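Local coordinates for protein endoglucanase E-5 (Thermobifida fusca, PDB 2CKS) that cleaves internal beta-1,4-glucosidic linkages in cellulose, lichenin and cereal beta-D-glucans through its family 5 glycoside hydrolase catalytic domain, at residues Tyr65-Tyr71 against Trp100-Pro105. Numbering follows the deposited sequence.
Sequences YIQEDGY and WHILTP
W100 meets I66 and Y71 where strands 59-65 and 95-101 run out into the loops at the C-terminal end of the (beta/alpha)8 TIM barrel. I66 CD1 makes a CH-pi contact over the face of the W100 six-membered ring, 3.3 Å from its centroid. The CH2 edge of W100 points at the Y71 ring face, an edge-to-face pair with planes at 65°. On the active-site side, H101 CD2 sits over the centre of the Y65 ring, 3.4 Å from Y65 CE1, with the rings tilted at 40°. H101 CG is anti to the backbone N (chi1 -161°), laying the imidazole alongside Y65. ND1 is hydrogen-bonded to D99 OD1. One water joins H101 NE2 and Y65 OH; another ties H101 O to I66 N. With an alanine at Y65, H101 CD2 would probably lose the ring face beneath it and the water on NE2 its hydroxyl partner, close to E231, the probable nucleophile. I102 CG2 rests against I66 CG1 at 4.0 Å. L103, next to E139, the probable proton donor, brings CD2 to 3.9 Å from E68 OE2. Two waters donate to that oxygen; one accepts from T104 N, the other bonds T104 OG1. At P105, after a cis peptide bond, CD lies across Q67 CG and OE1. A water donates to Q67 OE1, also bound by N111, and to P105 O, and accepts from L103 N at 2.9 Å.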
loop_
_atom_site.group_PDB
_atom_site.type_symbol
_atom_site.label_atom_id
_atom_site.label_comp_id
_atom_site.label_asym_id
_atom_site.label_seq_id
_atom_site.Cartn_x
_atom_site.Cartn_y
_atom_site.Cartn_z
ATOM N N TYR A 65 -6.813 9.741 0.053
ATOM C CA TYR A 65 -6.684 10.709 -1.022
ATOM C C TYR A 65 -6.551 12.103 -0.423
ATOM O O TYR A 65 -7.041 12.371 0.669
ATOM C CB TYR A 65 -7.906 10.702 -1.922
ATOM C CG TYR A 65 -8.029 9.571 -2.911
ATOM C CD1 TYR A 65 -8.238 8.267 -2.490
ATOM C CD2 TYR A 65 -7.983 9.820 -4.276
ATOM C CE1 TYR A 65 -8.396 7.236 -3.392
ATOM C CE2 TYR A 65 -8.135 8.788 -5.193
ATOM C CZ TYR A 65 -8.343 7.503 -4.740
ATOM O OH TYR A 65 -8.495 6.466 -5.634
ATOM N N ILE A 66 -5.866 12.979 -1.146
ATOM C CA ILE A 66 -5.639 14.349 -0.695
ATOM C C ILE A 66 -6.575 15.289 -1.448
ATOM O O ILE A 66 -7.311 16.057 -0.838
ATOM C CB ILE A 66 -4.150 14.739 -0.891
ATOM C CG1 ILE A 66 -3.213 13.603 -0.437
ATOM C CG2 ILE A 66 -3.858 16.052 -0.160
ATOM C CD1 ILE A 66 -3.398 13.150 0.976
ATOM N N GLN A 67 -6.544 15.194 -2.770
ATOM C CA GLN A 67 -7.540 15.813 -3.628
ATOM C C GLN A 67 -8.734 14.854 -3.750
ATOM O O GLN A 67 -8.880 13.952 -2.929
ATOM C CB GLN A 67 -6.909 16.179 -4.973
ATOM C CG GLN A 67 -6.043 17.438 -4.892
ATOM C CD GLN A 67 -4.748 17.253 -4.107
ATOM O OE1 GLN A 67 -3.966 16.346 -4.393
ATOM N NE2 GLN A 67 -4.519 18.121 -3.128
ATOM N N GLU A 68 -9.615 15.072 -4.727
ATOM C CA GLU A 68 -10.776 14.201 -4.957
ATOM C C GLU A 68 -11.630 14.050 -3.691
ATOM O O GLU A 68 -12.057 12.953 -3.331
ATOM C CB GLU A 68 -10.329 12.855 -5.545
ATOM C CG GLU A 68 -9.491 13.032 -6.810
ATOM C CD GLU A 68 -9.093 11.734 -7.482
ATOM O OE1 GLU A 68 -9.992 10.930 -7.835
ATOM O OE2 GLU A 68 -7.875 11.521 -7.667
ATOM N N ASP A 69 -11.872 15.184 -3.036
ATOM C CA ASP A 69 -12.714 15.285 -1.837
ATOM C C ASP A 69 -12.092 14.659 -0.590
ATOM O O ASP A 69 -12.788 14.388 0.391
ATOM C CB ASP A 69 -14.112 14.705 -2.098
ATOM C CG ASP A 69 -14.850 15.454 -3.193
ATOM O OD1 ASP A 69 -15.414 14.791 -4.087
ATOM O OD2 ASP A 69 -14.911 16.699 -3.229
ATOM N N GLY A 70 -10.774 14.489 -0.622
ATOM C CA GLY A 70 -10.042 13.880 0.465
ATOM C C GLY A 70 -9.509 14.881 1.474
ATOM O O GLY A 70 -10.164 15.860 1.810
ATOM N N TYR A 71 -8.299 14.615 1.961
ATOM C CA TYR A 71 -7.695 15.329 3.075
ATOM C C TYR A 71 -7.824 16.848 3.002
ATOM O O TYR A 71 -8.142 17.474 4.011
ATOM C CB TYR A 71 -6.225 14.911 3.183
ATOM C CG TYR A 71 -5.395 15.638 4.218
ATOM C CD1 TYR A 71 -5.198 15.109 5.486
ATOM C CD2 TYR A 71 -4.789 16.851 3.914
ATOM C CE1 TYR A 71 -4.414 15.785 6.437
ATOM C CE2 TYR A 71 -4.016 17.525 4.849
ATOM C CZ TYR A 71 -3.823 16.990 6.092
ATOM O OH TYR A 71 -3.048 17.685 7.003
ATOM N N TRP A 100 -0.403 8.195 1.882
ATOM C CA TRP A 100 -0.609 9.547 1.374
ATOM C C TRP A 100 -0.926 9.433 -0.111
ATOM O O TRP A 100 -0.037 9.369 -0.956
ATOM C CB TRP A 100 0.669 10.342 1.646
ATOM C CG TRP A 100 0.567 11.795 1.360
ATOM C CD1 TRP A 100 1.109 12.464 0.308
ATOM C CD2 TRP A 100 -0.114 12.768 2.147
ATOM N NE1 TRP A 100 0.820 13.806 0.395
ATOM C CE2 TRP A 100 0.058 14.014 1.515
ATOM C CE3 TRP A 100 -0.855 12.715 3.332
ATOM C CZ2 TRP A 100 -0.490 15.184 2.026
ATOM C CZ3 TRP A 100 -1.389 13.868 3.837
ATOM C CH2 TRP A 100 -1.207 15.092 3.192
ATOM N N HIS A 101 -2.217 9.377 -0.423
ATOM C CA HIS A 101 -2.684 8.846 -1.694
ATOM C C HIS A 101 -2.814 9.917 -2.762
ATOM O O HIS A 101 -3.911 10.255 -3.210
ATOM C CB HIS A 101 -3.994 8.074 -1.512
ATOM C CG HIS A 101 -4.301 7.137 -2.629
ATOM N ND1 HIS A 101 -3.849 5.835 -2.654
ATOM C CD2 HIS A 101 -5.024 7.310 -3.763
ATOM C CE1 HIS A 101 -4.284 5.246 -3.754
ATOM N NE2 HIS A 101 -5.004 6.115 -4.442
ATOM N N ILE A 102 -1.667 10.447 -3.163
ATOM C CA ILE A 102 -1.618 11.399 -4.259
ATOM C C ILE A 102 -1.810 10.659 -5.574
ATOM O O ILE A 102 -1.428 9.488 -5.708
ATOM C CB ILE A 102 -0.305 12.217 -4.252
ATOM C CG1 ILE A 102 0.925 11.329 -4.502
ATOM C CG2 ILE A 102 -0.175 12.991 -2.949
ATOM C CD1 ILE A 102 1.574 11.547 -5.867
ATOM N N LEU A 103 -2.439 11.343 -6.522
ATOM C CA LEU A 103 -2.724 10.774 -7.830
ATOM C C LEU A 103 -2.836 11.874 -8.883
ATOM O O LEU A 103 -2.102 11.869 -9.870
ATOM C CB LEU A 103 -4.016 9.952 -7.759
ATOM C CG LEU A 103 -4.476 9.284 -9.052
ATOM C CD1 LEU A 103 -3.360 8.435 -9.673
ATOM C CD2 LEU A 103 -5.717 8.442 -8.798
ATOM N N THR A 104 -3.753 12.812 -8.649
ATOM C CA THR A 104 -3.954 13.979 -9.516
ATOM C C THR A 104 -4.208 15.207 -8.638
ATOM O O THR A 104 -5.231 15.255 -7.943
ATOM C CB THR A 104 -5.177 13.768 -10.457
ATOM O OG1 THR A 104 -5.027 12.564 -11.228
ATOM C CG2 THR A 104 -5.257 14.883 -11.497
ATOM N N PRO A 105 -3.322 16.204 -8.634
ATOM C CA PRO A 105 -2.059 16.253 -9.387
ATOM C C PRO A 105 -1.036 15.157 -9.063
ATOM O O PRO A 105 -0.946 14.676 -7.928
ATOM C CB PRO A 105 -1.479 17.617 -8.992
ATOM C CG PRO A 105 -2.640 18.405 -8.555
ATOM C CD PRO A 105 -3.558 17.435 -7.869
HETATM O O HOH W 1 -5.962 4.923 -6.903
HETATM O O HOH W 2 -5.200 12.583 -3.966
HETATM O O HOH W 3 -2.719 14.151 -5.796
HETATM O O HOH W 4 -5.972 12.893 -6.616
HETATM O O HOH W 5 -7.210 11.157 -10.412
#